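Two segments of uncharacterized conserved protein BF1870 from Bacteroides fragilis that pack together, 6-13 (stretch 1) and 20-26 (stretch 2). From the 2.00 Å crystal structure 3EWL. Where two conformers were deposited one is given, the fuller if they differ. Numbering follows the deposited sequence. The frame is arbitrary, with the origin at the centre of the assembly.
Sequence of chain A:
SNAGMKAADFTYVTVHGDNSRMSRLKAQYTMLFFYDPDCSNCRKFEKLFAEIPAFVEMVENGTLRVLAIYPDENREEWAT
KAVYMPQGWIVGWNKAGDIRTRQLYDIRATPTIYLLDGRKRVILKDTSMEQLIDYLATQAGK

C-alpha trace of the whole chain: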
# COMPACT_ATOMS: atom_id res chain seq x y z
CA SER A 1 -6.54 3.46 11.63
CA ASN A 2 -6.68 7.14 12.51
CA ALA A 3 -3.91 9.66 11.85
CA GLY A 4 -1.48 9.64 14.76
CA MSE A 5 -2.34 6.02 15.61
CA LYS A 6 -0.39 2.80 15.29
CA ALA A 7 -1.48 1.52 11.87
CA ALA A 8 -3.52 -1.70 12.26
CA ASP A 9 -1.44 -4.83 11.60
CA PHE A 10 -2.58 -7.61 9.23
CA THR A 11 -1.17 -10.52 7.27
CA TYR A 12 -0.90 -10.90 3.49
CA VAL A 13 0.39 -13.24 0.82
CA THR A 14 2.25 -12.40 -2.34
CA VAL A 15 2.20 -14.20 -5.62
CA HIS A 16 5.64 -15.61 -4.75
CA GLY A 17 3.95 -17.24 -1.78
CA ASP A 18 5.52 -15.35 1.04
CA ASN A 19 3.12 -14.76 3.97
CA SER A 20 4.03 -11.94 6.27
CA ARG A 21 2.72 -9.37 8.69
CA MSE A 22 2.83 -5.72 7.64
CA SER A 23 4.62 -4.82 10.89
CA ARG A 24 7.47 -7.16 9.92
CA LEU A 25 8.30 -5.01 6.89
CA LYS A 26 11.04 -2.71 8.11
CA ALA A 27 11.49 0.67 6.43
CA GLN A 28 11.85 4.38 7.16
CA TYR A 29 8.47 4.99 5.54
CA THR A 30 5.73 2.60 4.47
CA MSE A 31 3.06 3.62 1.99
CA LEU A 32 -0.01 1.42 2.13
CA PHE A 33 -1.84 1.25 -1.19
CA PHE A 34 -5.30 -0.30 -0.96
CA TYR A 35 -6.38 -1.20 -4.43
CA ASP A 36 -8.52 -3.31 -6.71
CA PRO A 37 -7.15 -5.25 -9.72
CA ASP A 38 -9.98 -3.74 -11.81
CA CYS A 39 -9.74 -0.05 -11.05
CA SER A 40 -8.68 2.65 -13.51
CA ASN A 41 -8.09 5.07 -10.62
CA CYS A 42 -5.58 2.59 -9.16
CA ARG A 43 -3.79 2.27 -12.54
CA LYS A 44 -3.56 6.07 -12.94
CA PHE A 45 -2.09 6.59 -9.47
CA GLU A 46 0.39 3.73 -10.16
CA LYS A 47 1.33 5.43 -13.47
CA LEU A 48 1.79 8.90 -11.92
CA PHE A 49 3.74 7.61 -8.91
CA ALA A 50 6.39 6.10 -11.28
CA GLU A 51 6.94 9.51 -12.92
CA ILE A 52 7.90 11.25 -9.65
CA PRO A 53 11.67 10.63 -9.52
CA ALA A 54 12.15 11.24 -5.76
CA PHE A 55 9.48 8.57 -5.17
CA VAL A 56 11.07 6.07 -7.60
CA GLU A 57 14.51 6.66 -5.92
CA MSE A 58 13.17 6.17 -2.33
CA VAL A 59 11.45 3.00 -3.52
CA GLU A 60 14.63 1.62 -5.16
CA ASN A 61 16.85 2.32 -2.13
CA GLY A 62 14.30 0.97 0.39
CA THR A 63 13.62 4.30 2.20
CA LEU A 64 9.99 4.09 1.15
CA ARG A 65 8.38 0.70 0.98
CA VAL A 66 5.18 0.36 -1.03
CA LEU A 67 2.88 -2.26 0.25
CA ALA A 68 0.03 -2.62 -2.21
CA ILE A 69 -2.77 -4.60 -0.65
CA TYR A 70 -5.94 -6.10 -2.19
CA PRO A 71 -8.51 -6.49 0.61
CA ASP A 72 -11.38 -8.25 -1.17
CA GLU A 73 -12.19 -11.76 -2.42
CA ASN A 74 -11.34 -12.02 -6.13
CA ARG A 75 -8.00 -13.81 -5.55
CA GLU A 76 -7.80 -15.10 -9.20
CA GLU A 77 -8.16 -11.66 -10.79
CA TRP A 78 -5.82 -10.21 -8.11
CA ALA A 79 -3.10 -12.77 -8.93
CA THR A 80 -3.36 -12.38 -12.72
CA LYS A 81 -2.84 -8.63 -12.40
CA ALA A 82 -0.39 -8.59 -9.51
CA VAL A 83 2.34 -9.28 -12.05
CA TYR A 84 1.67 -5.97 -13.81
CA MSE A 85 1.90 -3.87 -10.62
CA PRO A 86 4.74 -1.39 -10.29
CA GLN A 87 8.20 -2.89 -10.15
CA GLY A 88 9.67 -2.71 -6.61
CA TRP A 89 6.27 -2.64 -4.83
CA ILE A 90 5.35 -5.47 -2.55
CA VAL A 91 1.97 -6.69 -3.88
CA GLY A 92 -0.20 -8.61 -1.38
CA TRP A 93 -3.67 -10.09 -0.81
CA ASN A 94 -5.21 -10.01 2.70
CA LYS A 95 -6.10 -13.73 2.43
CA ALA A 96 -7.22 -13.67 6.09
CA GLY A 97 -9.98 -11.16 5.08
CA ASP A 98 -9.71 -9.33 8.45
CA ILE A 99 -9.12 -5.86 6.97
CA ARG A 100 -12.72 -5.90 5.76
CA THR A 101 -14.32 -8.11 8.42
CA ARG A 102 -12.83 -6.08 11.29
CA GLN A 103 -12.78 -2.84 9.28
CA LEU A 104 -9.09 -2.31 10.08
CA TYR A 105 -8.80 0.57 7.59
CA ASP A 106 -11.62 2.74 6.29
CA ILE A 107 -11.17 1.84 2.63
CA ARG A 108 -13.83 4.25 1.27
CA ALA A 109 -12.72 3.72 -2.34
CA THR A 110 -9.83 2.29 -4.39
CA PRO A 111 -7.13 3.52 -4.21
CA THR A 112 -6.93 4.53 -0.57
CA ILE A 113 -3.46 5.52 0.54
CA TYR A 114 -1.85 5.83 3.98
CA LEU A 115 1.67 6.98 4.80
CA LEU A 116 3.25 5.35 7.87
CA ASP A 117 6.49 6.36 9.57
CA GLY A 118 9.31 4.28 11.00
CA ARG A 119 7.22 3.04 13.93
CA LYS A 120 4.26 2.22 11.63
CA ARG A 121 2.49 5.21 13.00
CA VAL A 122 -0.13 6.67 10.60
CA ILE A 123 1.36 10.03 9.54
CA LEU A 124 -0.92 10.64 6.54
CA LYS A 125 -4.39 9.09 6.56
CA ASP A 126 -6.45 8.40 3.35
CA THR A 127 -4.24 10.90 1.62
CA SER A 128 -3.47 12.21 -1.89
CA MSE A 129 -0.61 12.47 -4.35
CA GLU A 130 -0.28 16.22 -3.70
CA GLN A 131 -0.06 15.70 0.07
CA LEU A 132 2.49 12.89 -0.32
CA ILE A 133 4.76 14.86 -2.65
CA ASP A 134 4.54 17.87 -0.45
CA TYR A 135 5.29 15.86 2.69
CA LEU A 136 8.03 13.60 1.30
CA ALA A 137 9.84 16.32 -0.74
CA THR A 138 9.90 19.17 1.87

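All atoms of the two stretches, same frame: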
# COMPACT_ATOMS: atom_id res chain seq x y z
N LYS A 6 -1.03 4.00 15.82
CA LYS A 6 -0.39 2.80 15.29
C LYS A 6 -1.29 2.16 14.20
O LYS A 6 -2.42 1.76 14.45
CB LYS A 6 -0.09 1.79 16.41
CG LYS A 6 0.63 0.54 15.92
CD LYS A 6 1.30 -0.25 17.05
CE LYS A 6 0.44 -1.45 17.44
NZ LYS A 6 1.19 -2.74 17.51
N ALA A 7 -0.77 2.12 12.98
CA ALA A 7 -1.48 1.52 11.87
C ALA A 7 -1.85 0.09 12.26
O ALA A 7 -1.02 -0.62 12.84
CB ALA A 7 -0.60 1.52 10.66
N ALA A 8 -3.11 -0.31 12.04
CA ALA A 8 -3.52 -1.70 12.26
C ALA A 8 -2.66 -2.72 11.47
O ALA A 8 -2.39 -2.57 10.27
CB ALA A 8 -5.01 -1.91 11.94
N ASP A 9 -2.22 -3.76 12.18
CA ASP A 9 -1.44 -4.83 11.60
C ASP A 9 -2.36 -5.88 10.97
O ASP A 9 -3.51 -6.09 11.42
CB ASP A 9 -0.53 -5.43 12.68
CG ASP A 9 0.69 -6.14 12.10
OD1 ASP A 9 0.93 -6.01 10.87
OD2 ASP A 9 1.40 -6.83 12.89
N PHE A 10 -1.86 -6.52 9.93
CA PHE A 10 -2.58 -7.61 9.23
C PHE A 10 -1.57 -8.48 8.50
O PHE A 10 -0.41 -8.09 8.31
CB PHE A 10 -3.56 -7.03 8.19
CG PHE A 10 -2.93 -6.04 7.27
CD1 PHE A 10 -2.41 -6.44 6.03
CD2 PHE A 10 -2.85 -4.70 7.63
CE1 PHE A 10 -1.82 -5.51 5.18
CE2 PHE A 10 -2.23 -3.75 6.78
CZ PHE A 10 -1.73 -4.17 5.56
N THR A 11 -2.02 -9.65 8.05
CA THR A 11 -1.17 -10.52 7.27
C THR A 11 -1.53 -10.42 5.79
O THR A 11 -2.62 -9.93 5.44
CB THR A 11 -1.30 -11.98 7.73
OG1 THR A 11 -2.69 -12.34 7.69
CG2 THR A 11 -0.79 -12.13 9.19
N TYR A 12 -0.64 -10.90 4.93
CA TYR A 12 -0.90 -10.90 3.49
C TYR A 12 -0.06 -11.98 2.86
O TYR A 12 0.92 -12.45 3.46
CB TYR A 12 -0.60 -9.53 2.85
CG TYR A 12 0.83 -9.11 3.00
CD1 TYR A 12 1.77 -9.40 2.00
CD2 TYR A 12 1.26 -8.40 4.14
CE1 TYR A 12 3.11 -9.03 2.14
CE2 TYR A 12 2.62 -8.03 4.30
CZ TYR A 12 3.53 -8.36 3.30
OH TYR A 12 4.83 -7.99 3.43
N VAL A 13 -0.43 -12.36 1.64
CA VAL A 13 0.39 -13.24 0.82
C VAL A 13 0.72 -12.54 -0.48
O VAL A 13 -0.05 -11.67 -0.95
CB VAL A 13 -0.28 -14.62 0.58
CG1 VAL A 13 -1.55 -14.47 -0.28
CG2 VAL A 13 0.76 -15.61 -0.02
N SER A 20 3.40 -12.73 5.24
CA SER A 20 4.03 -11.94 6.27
C SER A 20 3.04 -10.98 6.91
O SER A 20 1.91 -10.80 6.42
CB SER A 20 5.26 -11.17 5.72
OG SER A 20 6.14 -10.78 6.78
N ARG A 21 3.47 -10.39 8.02
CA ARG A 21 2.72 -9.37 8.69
C ARG A 21 3.29 -8.03 8.21
O ARG A 21 4.48 -7.90 7.99
CB ARG A 21 2.89 -9.52 10.19
CG ARG A 21 1.60 -9.64 10.94
CD ARG A 21 1.74 -10.59 12.12
NE ARG A 21 0.46 -10.65 12.83
CZ ARG A 21 0.26 -10.20 14.08
NH1 ARG A 21 -0.93 -10.31 14.63
NH2 ARG A 21 1.26 -9.68 14.79
N MSE A 22 2.41 -7.06 8.03
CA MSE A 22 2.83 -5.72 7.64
C MSE A 22 3.91 -5.19 8.57
O MSE A 22 4.87 -4.57 8.11
CB MSE A 22 1.63 -4.78 7.60
CG MSE A 22 1.99 -3.39 7.13
SE MSE A 22 2.29 -2.20 8.65
CE MSE A 22 0.36 -1.93 8.99
N SER A 23 3.74 -5.41 9.87
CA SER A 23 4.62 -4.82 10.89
C SER A 23 6.03 -5.37 10.74
O SER A 23 6.95 -4.75 11.21
CB SER A 23 4.11 -5.10 12.31
OG SER A 23 3.97 -6.50 12.53
N ARG A 24 6.17 -6.52 10.09
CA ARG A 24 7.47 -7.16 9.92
C ARG A 24 8.26 -6.55 8.78
O ARG A 24 9.45 -6.88 8.61
CB ARG A 24 7.32 -8.67 9.65
CG ARG A 24 6.54 -9.39 10.74
CD ARG A 24 7.41 -9.73 11.90
NE ARG A 24 7.71 -11.16 11.91
CZ ARG A 24 6.96 -12.09 12.51
NH1 ARG A 24 5.85 -11.74 13.18
NH2 ARG A 24 7.33 -13.36 12.46
N LEU A 25 7.61 -5.71 7.97
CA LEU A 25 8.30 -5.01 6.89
C LEU A 25 8.97 -3.78 7.47
O LEU A 25 8.31 -2.82 7.85
CB LEU A 25 7.33 -4.57 5.80
CG LEU A 25 6.77 -5.67 4.91
CD1 LEU A 25 5.76 -5.08 3.94
CD2 LEU A 25 7.89 -6.38 4.15
N LYS A 26 10.29 -3.82 7.55
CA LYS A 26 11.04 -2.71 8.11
C LYS A 26 11.24 -1.69 7.01
O LYS A 26 11.53 -2.09 5.87
CB LYS A 26 12.40 -3.23 8.58
CG LYS A 26 12.97 -4.33 7.64
CD LYS A 26 14.09 -3.84 6.66
CE LYS A 26 15.45 -4.02 7.29
NZ LYS A 26 15.46 -4.82 8.57

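The two stretches form a short antiparallel strand pairing that is extended by an aspartate holding a 3-10 turn and backed by a small apolar cluster around selenomethionine Met22. Tyr12 and Ser20 make the hydrogen-bonded pair, Tyr12 N to Ser20 O at 3.0 Å and Ser20 N to Tyr12 O at 3.1 Å. Thr11 and Arg21 follow as the non-hydrogen-bonded pair, and beyond this last bridge Met22 N donates to Phe10 O (3.0 Å), one further backbone hydrogen bond at the start of the 3-10 segment.

There Asp9, with chi1 in t, brings its carboxylate to the turn: OD1 accepts from Ser23 N (3.0 Å) and OD2 from Ser23 OG (2.6 Å). The short serine side chain, chi1 in p, suits this place because it sets its hydroxyl against the carboxylate that the backbone N also engages. Asp9 OD2 also forms a salt bridge with Arg21 NH2 at 3.4 Å, but it lies over the guanidinium face, so the attraction is one of charge alone.

Met22 is buried. Its CB sits over the face of the Phe10 ring, 4.2 Å from the centroid, while its CE reaches Phe10 CE2 (3.9 Å) and Ala7 CB (4.0 Å); the flexible, apolar selenoether chain lets CE touch both. The long Tyr12 side chain extends along stretch 2, bringing its OH within 3.1 Å of Leu25 CD1. Altogether 537 Å² is buried.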